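Cyclic di-GMP-binding protein XC_3703 (Xanthomonas campestris pv. campestris, PDB 5B7W) binds the second messenger cyclic di-GMP and, as its effector, regulates bacterial virulence and biofilm formation. Local coordinates at residues 71-74 with 75-79. Sequence-based numbering, arbitrary orientation.
Sequences RGID and VRCLE
Asp-74 receives two backbone hydrogen bonds from the short 3-10 turn that follows it. Its carboxylate OD1 accepts the amide N of Arg-76 at 3.1 Å. The bond is nearly straight, but the donor sits above the carboxylate plane. This is an Asx turn. The carboxylate reaches forward because CG lies trans to the residue's own N (chi1 -170°), next to its carbonyl carbon. The main-chain O of Asp-74 accepts the N of Cys-77 at 3.2 Å, closing a beta turn over residues 74-77. Leu-78 N bonds to Val-75 O in a second, overlapping turn. The 3-10 segment 75-77 is followed at once by strand 78-85.

The same carboxylate forms a salt bridge with Arg-76. Asp-74 OD2 and Arg-76 NH2 are modelled 2.4 Å apart, which is too short to be trusted in detail. The arginine chain bends at chi3 (-62°), bringing its guanidinium back to the aspartate. The two flat groups are 72° apart, so this is not a coplanar, two-pronged pairing. Arg-76 NE lies 3.3 Å from both OD1 and OD2 of Asp-74.

One apolar contact is made: Ile-73 CG2 meets Cys-77 SG at 4.0 Å.

The segment links helix 54-70 to edge strand 78-85 in the RRM-like domain II. Gly-72, with positive phi, is the C-prime residue of the Schellman motif that ends the helix. Ile-73, Val-75 and Leu-78 all touch Leu-68 of that helix. Asp-74 and Cys-77 touch Pro-153, in a loop of domain I, so the two domains meet here. Cys-77 also pairs through its backbone with Lys-97, just beyond strand 90-96, where strand 78-85 begins its antiparallel course.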
ATOM      1  N   ARG A  71       9.325  -3.418  -7.581  1.00 39.16           N
ATOM      2  CA  ARG A  71       9.913  -2.162  -7.141  1.00 34.43           C
ATOM      3  C   ARG A  71       9.859  -2.003  -5.624  1.00 39.77           C
ATOM      4  O   ARG A  71       9.949  -0.879  -5.119  1.00 40.56           O
ATOM      5  CB  ARG A  71       9.227  -0.980  -7.831  1.00 41.68           C
ATOM      6  CG  ARG A  71       9.284  -1.028  -9.356  1.00 36.61           C
ATOM      7  CD  ARG A  71      10.641  -1.501  -9.864  1.00 44.16           C
ATOM      8  NE  ARG A  71      11.705  -0.535  -9.602  1.00 55.93           N
ATOM      9  CZ  ARG A  71      12.994  -0.765  -9.834  1.00 66.08           C
ATOM     10  NH1 ARG A  71      13.383  -1.932 -10.330  1.00 67.87           N
ATOM     11  NH2 ARG A  71      13.894   0.170  -9.566  1.00 69.56           N
ATOM     12  N   GLY A  72       9.707  -3.108  -4.895  1.00 42.68           N
ATOM     13  CA  GLY A  72       9.788  -3.084  -3.448  1.00 48.47           C
ATOM     14  C   GLY A  72       8.550  -2.604  -2.727  1.00 44.48           C
ATOM     15  O   GLY A  72       8.634  -2.261  -1.544  1.00 34.49           O
ATOM     16  N   ILE A  73       7.399  -2.578  -3.392  1.00 32.98           N
ATOM     17  CA  ILE A  73       6.167  -2.066  -2.801  1.00 35.54           C
ATOM     18  C   ILE A  73       5.328  -3.237  -2.312  1.00 37.42           C
ATOM     19  O   ILE A  73       5.045  -4.172  -3.071  1.00 39.20           O
ATOM     20  CB  ILE A  73       5.383  -1.206  -3.807  1.00 33.60           C
ATOM     21  CG1 ILE A  73       6.233  -0.015  -4.251  1.00 33.70           C
ATOM     22  CG2 ILE A  73       4.073  -0.735  -3.196  1.00 31.31           C
ATOM     23  CD1 ILE A  73       5.641   0.766  -5.401  1.00 32.85           C
ATOM     24  N   ASP A  74       4.933  -3.188  -1.040  1.00 39.28           N
ATOM     25  CA  ASP A  74       4.015  -4.174  -0.479  1.00 36.98           C
ATOM     26  C   ASP A  74       2.629  -3.944  -1.071  1.00 32.62           C
ATOM     27  O   ASP A  74       1.988  -2.925  -0.791  1.00 35.33           O
ATOM     28  CB  ASP A  74       3.993  -4.060   1.042  1.00 33.61           C
ATOM     29  CG  ASP A  74       3.258  -5.210   1.709  1.00 42.65           C
ATOM     30  OD1 ASP A  74       2.396  -5.844   1.064  1.00 44.34           O
ATOM     31  OD2 ASP A  74       3.549  -5.481   2.892  1.00 47.55           O
ATOM     32  N   VAL A  75       2.154  -4.898  -1.880  1.00 35.36           N
ATOM     33  CA  VAL A  75       0.897  -4.720  -2.607  1.00 40.48           C
ATOM     34  C   VAL A  75      -0.329  -4.821  -1.715  1.00 42.49           C
ATOM     35  O   VAL A  75      -1.453  -4.691  -2.215  1.00 30.09           O
ATOM     36  CB  VAL A  75       0.758  -5.740  -3.755  1.00 35.19           C
ATOM     37  CG1 VAL A  75       1.764  -5.443  -4.857  1.00 38.20           C
ATOM     38  CG2 VAL A  75       0.933  -7.155  -3.231  1.00 33.73           C
ATOM     39  N   ARG A  76      -0.156  -5.054  -0.413  1.00 39.69           N
ATOM     40  CA  ARG A  76      -1.297  -4.989   0.490  1.00 39.05           C
ATOM     41  C   ARG A  76      -1.810  -3.566   0.663  1.00 36.91           C
ATOM     42  O   ARG A  76      -2.905  -3.382   1.204  1.00 38.38           O
ATOM     43  CB  ARG A  76      -0.935  -5.593   1.849  1.00 47.14           C
ATOM     44  CG  ARG A  76      -0.916  -7.116   1.858  1.00 49.31           C
ATOM     45  CD  ARG A  76      -0.516  -7.691   3.216  1.00 59.42           C
ATOM     46  NE  ARG A  76       0.836  -7.308   3.616  1.00 65.54           N
ATOM     47  CZ  ARG A  76       1.112  -6.466   4.606  1.00 66.76           C
ATOM     48  NH1 ARG A  76       0.129  -5.917   5.306  1.00 65.27           N
ATOM     49  NH2 ARG A  76       2.373  -6.174   4.901  1.00 71.39           N
ATOM     50  N   CYS A  77      -1.047  -2.565   0.216  1.00 27.82           N
ATOM     51  CA  CYS A  77      -1.520  -1.189   0.178  1.00 36.48           C
ATOM     52  C   CYS A  77      -2.556  -0.956  -0.914  1.00 35.43           C
ATOM     53  O   CYS A  77      -3.125   0.137  -0.977  1.00 37.11           O
ATOM     54  CB  CYS A  77      -0.342  -0.234  -0.027  1.00 34.67           C
ATOM     55  SG  CYS A  77       0.385  -0.296  -1.688  1.00 39.88           S
ATOM     56  N   LEU A  78      -2.812  -1.945  -1.765  1.00 33.13           N
ATOM     57  CA  LEU A  78      -3.749  -1.775  -2.868  1.00 38.31           C
ATOM     58  C   LEU A  78      -5.179  -1.987  -2.389  1.00 33.66           C
ATOM     59  O   LEU A  78      -5.475  -2.966  -1.696  1.00 40.34           O
ATOM     60  CB  LEU A  78      -3.426  -2.747  -4.001  1.00 31.41           C
ATOM     61  CG  LEU A  78      -2.057  -2.607  -4.667  1.00 34.97           C
ATOM     62  CD1 LEU A  78      -1.930  -3.579  -5.832  1.00 35.01           C
ATOM     63  CD2 LEU A  78      -1.827  -1.174  -5.125  1.00 26.27           C
ATOM     64  N   GLU A  79      -6.063  -1.062  -2.758  1.00 31.96           N
ATOM     65  CA  GLU A  79      -7.492  -1.164  -2.478  1.00 36.24           C
ATOM     66  C   GLU A  79      -8.219  -1.234  -3.813  1.00 43.16           C
ATOM     67  O   GLU A  79      -8.316  -0.230  -4.527  1.00 39.40           O
ATOM     68  CB  GLU A  79      -7.980   0.022  -1.649  1.00 42.56           C
ATOM     69  CG  GLU A  79      -9.475   0.005  -1.380  1.00 53.09           C
ATOM     70  CD  GLU A  79     -10.010   1.365  -0.988  1.00 70.44           C
ATOM     71  OE1 GLU A  79     -10.114   2.241  -1.873  1.00 76.54           O
ATOM     72  OE2 GLU A  79     -10.330   1.561   0.204  1.00 79.05           O
TER